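3-hydroxyisobutyryl-CoA hydrolase (PDB 4HDT) probably hydrolyses 3-hydroxyisobutyryl-CoA to 3-hydroxyisobutyrate and free CoA, and binds zinc ions. Local coordinates at residues E286-S299 with A337-E349. Sequence-based numbering, arbitrary orientation.
Sequences EDTLRQEYRVSCAS and AYFAPVDPELTFE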
ATOM      1  N   GLU A 286      13.953  -2.391  -4.429  1.00 13.15           N
ATOM      2  CA  GLU A 286      14.026  -1.951  -5.830  1.00 13.24           C
ATOM      3  C   GLU A 286      13.665  -3.054  -6.824  1.00 13.68           C
ATOM      4  O   GLU A 286      12.894  -2.818  -7.759  1.00 13.89           O
ATOM      5  CB  GLU A 286      15.386  -1.326  -6.159  1.00 13.68           C
ATOM      6  CG  GLU A 286      15.665  -0.016  -5.458  1.00 13.39           C
ATOM      7  CD  GLU A 286      16.181  -0.157  -4.048  1.00 13.23           C
ATOM      8  OE1 GLU A 286      16.530  -1.268  -3.598  1.00 13.29           O
ATOM      9  OE2 GLU A 286      16.228   0.873  -3.366  1.00 13.48           O
ATOM     10  N   ASP A 287      14.204  -4.254  -6.655  1.00 14.74           N
ATOM     11  CA  ASP A 287      13.868  -5.355  -7.537  1.00 15.39           C
ATOM     12  C   ASP A 287      12.390  -5.708  -7.489  1.00 13.97           C
ATOM     13  O   ASP A 287      11.774  -6.048  -8.512  1.00 14.15           O
ATOM     14  CB  ASP A 287      14.698  -6.583  -7.217  1.00 17.04           C
ATOM     15  CG  ASP A 287      16.163  -6.418  -7.561  1.00 18.69           C
ATOM     16  OD1 ASP A 287      16.551  -5.383  -8.159  1.00 19.70           O
ATOM     17  OD2 ASP A 287      16.908  -7.344  -7.156  1.00 21.36           O
ATOM     18  N   THR A 288      11.789  -5.599  -6.317  1.00 12.70           N
ATOM     19  CA  THR A 288      10.376  -5.867  -6.167  1.00 12.01           C
ATOM     20  C   THR A 288       9.548  -4.818  -6.906  1.00 11.38           C
ATOM     21  O   THR A 288       8.562  -5.129  -7.607  1.00 10.96           O
ATOM     22  CB  THR A 288       9.986  -5.944  -4.677  1.00 11.83           C
ATOM     23  OG1 THR A 288      10.822  -6.900  -4.009  1.00 12.61           O
ATOM     24  CG2 THR A 288       8.570  -6.367  -4.496  1.00 11.62           C
ATOM     25  N   LEU A 289       9.909  -3.564  -6.721  1.00 11.01           N
ATOM     26  CA  LEU A 289       9.217  -2.478  -7.443  1.00 11.11           C
ATOM     27  C   LEU A 289       9.365  -2.640  -8.951  1.00 11.98           C
ATOM     28  O   LEU A 289       8.494  -2.248  -9.692  1.00 11.60           O
ATOM     29  CB  LEU A 289       9.751  -1.111  -7.003  1.00 10.84           C
ATOM     30  CG  LEU A 289       9.324  -0.732  -5.571  1.00 10.26           C
ATOM     31  CD1 LEU A 289      10.200   0.362  -4.960  1.00 10.16           C
ATOM     32  CD2 LEU A 289       7.887  -0.303  -5.569  1.00  9.86           C
ATOM     33  N   ARG A 290      10.506  -3.149  -9.423  1.00 13.17           N
ATOM     34  CA  ARG A 290      10.661  -3.371 -10.875  1.00 14.44           C
ATOM     35  C   ARG A 290       9.628  -4.366 -11.401  1.00 13.81           C
ATOM     36  O   ARG A 290       9.109  -4.195 -12.489  1.00 14.02           O
ATOM     37  CB  ARG A 290      12.036  -3.945 -11.219  1.00 16.67           C
ATOM     38  CG  ARG A 290      13.194  -3.040 -11.018  1.00 19.31           C
ATOM     39  CD  ARG A 290      14.460  -3.819 -11.432  1.00 21.90           C
ATOM     40  NE  ARG A 290      15.534  -3.690 -10.454  1.00 24.61           N
ATOM     41  CZ  ARG A 290      16.438  -2.718 -10.474  1.00 26.23           C
ATOM     42  NH1 ARG A 290      16.439  -1.769 -11.423  1.00 27.46           N
ATOM     43  NH2 ARG A 290      17.336  -2.675  -9.517  1.00 28.65           N
ATOM     44  N   GLN A 291       9.352  -5.408 -10.619  1.00 13.04           N
ATOM     45  CA  GLN A 291       8.351  -6.396 -10.957  1.00 12.87           C
ATOM     46  C   GLN A 291       6.974  -5.756 -10.924  1.00 12.01           C
ATOM     47  O   GLN A 291       6.164  -5.925 -11.842  1.00 12.02           O
ATOM     48  CB  GLN A 291       8.411  -7.577  -9.997  1.00 13.12           C
ATOM     49  CG  GLN A 291       7.388  -8.677 -10.228  1.00 13.65           C
ATOM     50  CD  GLN A 291       7.760  -9.904  -9.416  1.00 14.19           C
ATOM     51  OE1 GLN A 291       8.564 -10.737  -9.869  1.00 15.93           O
ATOM     52  NE2 GLN A 291       7.242  -9.988  -8.226  1.00 14.27           N
ATOM     53  N   GLU A 292       6.707  -5.009  -9.869  1.00 11.03           N
ATOM     54  CA  GLU A 292       5.420  -4.357  -9.738  1.00 10.37           C
ATOM     55  C   GLU A 292       5.174  -3.402 -10.909  1.00 10.57           C
ATOM     56  O   GLU A 292       4.049  -3.241 -11.390  1.00 10.30           O
ATOM     57  CB  GLU A 292       5.338  -3.583  -8.422  1.00  9.95           C
ATOM     58  CG  GLU A 292       5.184  -4.449  -7.164  1.00  9.65           C
ATOM     59  CD  GLU A 292       5.182  -3.663  -5.862  1.00  9.44           C
ATOM     60  OE1 GLU A 292       5.174  -2.423  -5.908  1.00  9.08           O
ATOM     61  OE2 GLU A 292       5.192  -4.293  -4.774  1.00  9.17           O
ATOM     62  N   TYR A 293       6.215  -2.755 -11.383  1.00 10.82           N
ATOM     63  CA  TYR A 293       6.050  -1.803 -12.486  1.00 11.36           C
ATOM     64  C   TYR A 293       5.645  -2.540 -13.773  1.00 11.82           C
ATOM     65  O   TYR A 293       4.772  -2.072 -14.497  1.00 11.94           O
ATOM     66  CB  TYR A 293       7.354  -1.026 -12.702  1.00 11.93           C
ATOM     67  CG  TYR A 293       7.294   0.029 -13.769  1.00 12.61           C
ATOM     68  CD1 TYR A 293       6.594   1.231 -13.546  1.00 12.63           C
ATOM     69  CD2 TYR A 293       7.939  -0.153 -14.981  1.00 13.67           C
ATOM     70  CE1 TYR A 293       6.526   2.207 -14.508  1.00 13.38           C
ATOM     71  CE2 TYR A 293       7.864   0.809 -15.947  1.00 14.58           C
ATOM     72  CZ  TYR A 293       7.172   1.985 -15.730  1.00 14.23           C
ATOM     73  OH  TYR A 293       7.150   2.905 -16.774  1.00 15.19           O
ATOM     74  N   ARG A 294       6.271  -3.685 -14.054  1.00 12.31           N
ATOM     75  CA  ARG A 294       5.853  -4.516 -15.207  1.00 13.18           C
ATOM     76  C   ARG A 294       4.371  -4.884 -15.080  1.00 12.53           C
ATOM     77  O   ARG A 294       3.607  -4.776 -16.036  1.00 13.00           O
ATOM     78  CB  ARG A 294       6.670  -5.810 -15.317  1.00 14.27           C
ATOM     79  CG  ARG A 294       8.145  -5.560 -15.633  1.00 15.73           C
ATOM     80  CD  ARG A 294       8.936  -6.857 -15.583  1.00 17.33           C
ATOM     81  NE  ARG A 294      10.221  -6.771 -16.254  1.00 19.83           N
ATOM     82  CZ  ARG A 294      11.055  -7.810 -16.432  1.00 21.47           C
ATOM     83  NH1 ARG A 294      10.749  -9.018 -15.948  1.00 22.53           N
ATOM     84  NH2 ARG A 294      12.201  -7.643 -17.085  1.00 23.44           N
ATOM     85  N   VAL A 295       3.967  -5.291 -13.880  1.00 11.70           N
ATOM     86  CA  VAL A 295       2.584  -5.706 -13.634  1.00 11.34           C
ATOM     87  C   VAL A 295       1.614  -4.540 -13.828  1.00 11.10           C
ATOM     88  O   VAL A 295       0.578  -4.698 -14.503  1.00 11.13           O
ATOM     89  CB  VAL A 295       2.447  -6.349 -12.246  1.00 10.85           C
ATOM     90  CG1 VAL A 295       1.006  -6.592 -11.823  1.00 10.61           C
ATOM     91  CG2 VAL A 295       3.240  -7.676 -12.192  1.00 11.13           C
ATOM     92  N   SER A 296       1.945  -3.378 -13.264  1.00 10.68           N
ATOM     93  CA  SER A 296       1.087  -2.188 -13.414  1.00 10.78           C
ATOM     94  C   SER A 296       0.963  -1.775 -14.882  1.00 11.86           C
ATOM     95  O   SER A 296      -0.121  -1.511 -15.352  1.00 11.92           O
ATOM     96  CB  SER A 296       1.576  -1.030 -12.552  1.00 10.23           C
ATOM     97  OG  SER A 296       1.571  -1.386 -11.160  1.00  9.92           O
ATOM     98  N   CYS A 297       2.092  -1.737 -15.583  1.00 12.90           N
ATOM     99  CA  CYS A 297       2.105  -1.426 -17.008  1.00 14.49           C
ATOM    100  C   CYS A 297       1.220  -2.379 -17.796  1.00 14.91           C
ATOM    101  O   CYS A 297       0.463  -1.942 -18.684  1.00 15.32           O
ATOM    102  CB  CYS A 297       3.517  -1.475 -17.536  1.00 15.62           C
ATOM    103  SG  CYS A 297       4.528  -0.029 -17.100  1.00 18.01           S
ATOM    104  N   ALA A 298       1.329  -3.675 -17.507  1.00 14.64           N
ATOM    105  CA  ALA A 298       0.485  -4.674 -18.173  1.00 15.19           C
ATOM    106  C   ALA A 298      -1.008  -4.432 -17.874  1.00 15.33           C
ATOM    107  O   ALA A 298      -1.854  -4.521 -18.803  1.00 16.25           O
ATOM    108  CB  ALA A 298       0.914  -6.081 -17.769  1.00 15.15           C
ATOM    109  N   SER A 299      -1.315  -4.094 -16.625  1.00 14.89           N
ATOM    110  CA  SER A 299      -2.697  -3.857 -16.223  1.00 15.14           C
ATOM    111  C   SER A 299      -3.333  -2.689 -17.022  1.00 15.65           C
ATOM    112  O   SER A 299      -4.549  -2.673 -17.243  1.00 15.25           O
ATOM    113  CB  SER A 299      -2.804  -3.593 -14.735  1.00 14.76           C
ATOM    114  OG  SER A 299      -2.499  -2.243 -14.494  1.00 15.03           O
ATOM    115  N   ALA A 337       1.642 -13.038 -18.805  1.00 19.31           N
ATOM    116  CA  ALA A 337       1.669 -11.785 -19.606  1.00 19.15           C
ATOM    117  C   ALA A 337       1.888 -10.528 -18.756  1.00 17.77           C
ATOM    118  O   ALA A 337       2.443  -9.554 -19.235  1.00 18.00           O
ATOM    119  CB  ALA A 337       0.385 -11.652 -20.398  1.00 19.71           C
ATOM    120  N   TYR A 338       1.480 -10.543 -17.493  1.00 16.50           N
ATOM    121  CA  TYR A 338       1.643  -9.372 -16.638  1.00 15.18           C
ATOM    122  C   TYR A 338       3.075  -9.146 -16.190  1.00 15.10           C
ATOM    123  O   TYR A 338       3.418  -8.066 -15.731  1.00 14.64           O
ATOM    124  CB  TYR A 338       0.738  -9.445 -15.424  1.00 14.27           C
ATOM    125  CG  TYR A 338      -0.709  -9.090 -15.685  1.00 13.95           C
ATOM    126  CD1 TYR A 338      -1.553  -9.963 -16.362  1.00 14.64           C
ATOM    127  CD2 TYR A 338      -1.241  -7.930 -15.163  1.00 13.35           C
ATOM    128  CE1 TYR A 338      -2.897  -9.646 -16.574  1.00 14.71           C
ATOM    129  CE2 TYR A 338      -2.583  -7.610 -15.327  1.00 13.49           C
ATOM    130  CZ  TYR A 338      -3.407  -8.465 -16.033  1.00 14.00           C
ATOM    131  OH  TYR A 338      -4.734  -8.141 -16.167  1.00 14.22           O
ATOM    132  N   PHE A 339       3.936 -10.151 -16.364  1.00 15.76           N
ATOM    133  CA  PHE A 339       5.313 -10.101 -15.906  1.00 16.02           C
ATOM    134  C   PHE A 339       6.281  -9.885 -17.054  1.00 17.30           C
ATOM    135  O   PHE A 339       7.483  -9.938 -16.841  1.00 17.92           O
ATOM    136  CB  PHE A 339       5.638 -11.389 -15.126  1.00 15.93           C
ATOM    137  CG  PHE A 339       4.825 -11.534 -13.884  1.00 14.94           C
ATOM    138  CD1 PHE A 339       5.240 -10.942 -12.714  1.00 14.28           C
ATOM    139  CD2 PHE A 339       3.620 -12.239 -13.879  1.00 14.96           C
ATOM    140  CE1 PHE A 339       4.466 -11.020 -11.563  1.00 13.56           C
ATOM    141  CE2 PHE A 339       2.857 -12.340 -12.733  1.00 14.24           C
ATOM    142  CZ  PHE A 339       3.268 -11.730 -11.580  1.00 13.64           C
ATOM    143  N   ALA A 340       5.756  -9.553 -18.234  1.00 17.90           N
ATOM    144  CA  ALA A 340       6.598  -9.304 -19.391  1.00 19.29           C
ATOM    145  C   ALA A 340       7.491  -8.081 -19.188  1.00 19.32           C
ATOM    146  O   ALA A 340       7.102  -7.080 -18.526  1.00 18.20           O
ATOM    147  CB  ALA A 340       5.756  -9.143 -20.635  1.00 19.78           C
ATOM    148  N   PRO A 341       8.715  -8.156 -19.742  1.00 20.80           N
ATOM    149  CA  PRO A 341       9.596  -6.986 -19.786  1.00 20.84           C
ATOM    150  C   PRO A 341       8.938  -5.796 -20.421  1.00 20.93           C
ATOM    151  O   PRO A 341       8.136  -5.949 -21.345  1.00 21.49           O
ATOM    152  CB  PRO A 341      10.727  -7.425 -20.728  1.00 22.06           C
ATOM    153  CG  PRO A 341      10.771  -8.898 -20.616  1.00 22.61           C
ATOM    154  CD  PRO A 341       9.375  -9.365 -20.260  1.00 21.98           C
ATOM    155  N   VAL A 342       9.334  -4.617 -19.975  1.00 20.59           N
ATOM    156  CA  VAL A 342       8.865  -3.372 -20.565  1.00 21.24           C
ATOM    157  C   VAL A 342      10.089  -2.502 -20.859  1.00 21.49           C
ATOM    158  O   VAL A 342      11.173  -2.788 -20.372  1.00 21.99           O
ATOM    159  CB  VAL A 342       7.881  -2.657 -19.625  1.00 20.65           C
ATOM    160  CG1 VAL A 342       6.658  -3.536 -19.396  1.00 20.53           C
ATOM    161  CG2 VAL A 342       8.554  -2.230 -18.319  1.00 20.28           C
ATOM    162  N   ASP A 343       9.908  -1.452 -21.645  1.00 21.91           N
ATOM    163  CA  ASP A 343      11.029  -0.636 -22.107  1.00 22.47           C
ATOM    164  C   ASP A 343      10.585   0.816 -22.095  1.00 22.07           C
ATOM    165  O   ASP A 343       9.789   1.217 -22.947  1.00 22.14           O
ATOM    166  CB  ASP A 343      11.457  -1.074 -23.500  1.00 24.07           C
ATOM    167  CG  ASP A 343      12.721  -0.362 -23.981  1.00 25.53           C
ATOM    168  OD1 ASP A 343      13.150   0.640 -23.372  1.00 25.54           O
ATOM    169  OD2 ASP A 343      13.298  -0.790 -24.994  1.00 27.34           O
ATOM    170  N   PRO A 344      11.128   1.632 -21.170  1.00 21.36           N
ATOM    171  CA  PRO A 344      12.200   1.297 -20.259  1.00 20.85           C
ATOM    172  C   PRO A 344      11.666   0.554 -19.049  1.00 19.52           C
ATOM    173  O   PRO A 344      10.516   0.740 -18.659  1.00 18.78           O
ATOM    174  CB  PRO A 344      12.736   2.671 -19.830  1.00 21.03           C
ATOM    175  CG  PRO A 344      11.545   3.538 -19.856  1.00 21.15           C
ATOM    176  CD  PRO A 344      10.803   3.076 -21.106  1.00 21.65           C
ATOM    177  N   GLU A 345      12.517  -0.275 -18.476  1.00 19.53           N
ATOM    178  CA  GLU A 345      12.257  -0.841 -17.170  1.00 18.96           C
ATOM    179  C   GLU A 345      12.353   0.275 -16.121  1.00 18.04           C
ATOM    180  O   GLU A 345      12.934   1.349 -16.363  1.00 18.63           O
ATOM    181  CB  GLU A 345      13.272  -1.927 -16.853  1.00 19.56           C
ATOM    182  CG  GLU A 345      13.316  -3.084 -17.836  1.00 20.96           C
ATOM    183  CD  GLU A 345      12.263  -4.161 -17.626  1.00 21.39           C
ATOM    184  OE1 GLU A 345      11.439  -4.088 -16.712  1.00 20.59           O
ATOM    185  OE2 GLU A 345      12.255  -5.128 -18.407  1.00 23.67           O
ATOM    186  N   LEU A 346      11.800   0.024 -14.935  1.00 16.85           N
ATOM    187  CA  LEU A 346      11.904   0.984 -13.831  1.00 15.96           C
ATOM    188  C   LEU A 346      13.390   0.980 -13.407  1.00 16.70           C
ATOM    189  O   LEU A 346      13.994  -0.089 -13.235  1.00 16.93           O
ATOM    190  CB  LEU A 346      10.988   0.551 -12.675  1.00 14.77           C
ATOM    191  CG  LEU A 346      11.098   1.372 -11.398  1.00 14.10           C
ATOM    192  CD1 LEU A 346      10.591   2.775 -11.637  1.00 14.07           C
ATOM    193  CD2 LEU A 346      10.338   0.769 -10.244  1.00 13.59           C
ATOM    194  N   THR A 347      13.968   2.174 -13.311  1.00 17.58           N
ATOM    195  CA  THR A 347      15.351   2.352 -12.845  1.00 18.58           C
ATOM    196  C   THR A 347      15.400   3.393 -11.720  1.00 18.31           C
ATOM    197  O   THR A 347      14.481   4.200 -11.551  1.00 16.60           O
ATOM    198  CB  THR A 347      16.284   2.788 -13.996  1.00 20.15           C
ATOM    199  OG1 THR A 347      15.775   3.987 -14.603  1.00 20.57           O
ATOM    200  CG2 THR A 347      16.341   1.689 -15.009  1.00 21.52           C
ATOM    201  N   PHE A 348      16.471   3.328 -10.916  1.00 19.26           N
ATOM    202  CA  PHE A 348      16.561   4.112  -9.672  1.00 19.23           C
ATOM    203  C   PHE A 348      17.767   5.030  -9.589  1.00 22.42           C
ATOM    204  O   PHE A 348      18.158   5.468  -8.513  1.00 24.22           O
ATOM    205  CB  PHE A 348      16.576   3.164  -8.489  1.00 18.27           C
ATOM    206  CG  PHE A 348      15.351   2.327  -8.418  1.00 16.58           C
ATOM    207  CD1 PHE A 348      15.304   1.116  -9.091  1.00 16.28           C
ATOM    208  CD2 PHE A 348      14.266   2.725  -7.678  1.00 15.67           C
ATOM    209  CE1 PHE A 348      14.171   0.332  -9.059  1.00 15.90           C
ATOM    210  CE2 PHE A 348      13.142   1.942  -7.626  1.00 15.26           C
ATOM    211  CZ  PHE A 348      13.086   0.741  -8.318  1.00 15.38           C
ATOM    212  N   GLU A 349      18.356   5.325 -10.715  1.00 24.54           N
ATOM    213  CA  GLU A 349      19.565   6.110 -10.687  1.00 27.45           C
ATOM    214  C   GLU A 349      19.184   7.605 -10.709  1.00 27.77           C
ATOM    215  O   GLU A 349      17.990   7.945 -10.914  1.00 27.03           O
ATOM    216  CB  GLU A 349      20.543   5.520 -11.711  1.00 30.09           C
ATOM    217  CG  GLU A 349      20.966   4.119 -11.199  1.00 32.20           C
ATOM    218  CD  GLU A 349      21.663   3.211 -12.205  1.00 35.53           C
ATOM    219  OE1 GLU A 349      22.433   3.725 -13.027  1.00 36.95           O
ATOM    220  OE2 GLU A 349      21.485   1.959 -12.132  1.00 36.44           O
TER
HETATM  221  O   HOH W   1      10.422  -2.568 -14.591  1.00 15.21           O
HETATM  222  O   HOH W   2       8.015   1.807 -19.374  1.00 25.50           O
HETATM  223  O   HOH W   3       4.476  -6.219 -18.402  1.00 16.96           O
HETATM  224  O   HOH W   4       8.772  -9.546 -13.982  1.00 27.76           O
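Arg294 and Glu345 form the salt bridge that ties the C-terminal tail of this crotonase-fold enzyme, the irregular segment 337-349, to helix 285-299, along which it runs antiparallel. The arginine chain is extended from CG to NE and offers its side: Arg294 NE reaches Glu345 OE1 at 3.0 Å on the syn side, while Arg294 NH2 reaches Glu345 OE2 at 2.8 Å from above the carboxylate plane, the two planes being 46° apart. Pro341 CA lies over one face of the guanidinium. Glu345 turns about CB-CG (chi2 -82°), which brings its carboxylate back to Arg294, and Val342 N adds a weak bond to OE2.

Toward the helix start, Glu286 CG sits over the centre of the Phe348 ring face, a CH-pi contact, 3.6 Å from the centroid, with the carboxylate plane perpendicular to the ring; the chain turns about CB-CG (chi2 82°), and OE2 forms a salt bridge with Arg103 of helix 85-103. Arg290 NH1 comes to the edge of the same ring, its guanidinium nearly perpendicular, held in place by NE and NH2 both gripping Asp287 OD1. At the other end Val295 CG2 packs over the Phe339 face and Gln291 CG meets that ring's edge. Midway along the helix, Leu346 CB touches Tyr293 CD2 at 3.9 Å, and water 1 donates to Arg290 O and Glu345 OE1 while accepting from Leu346 N at 3.0 Å.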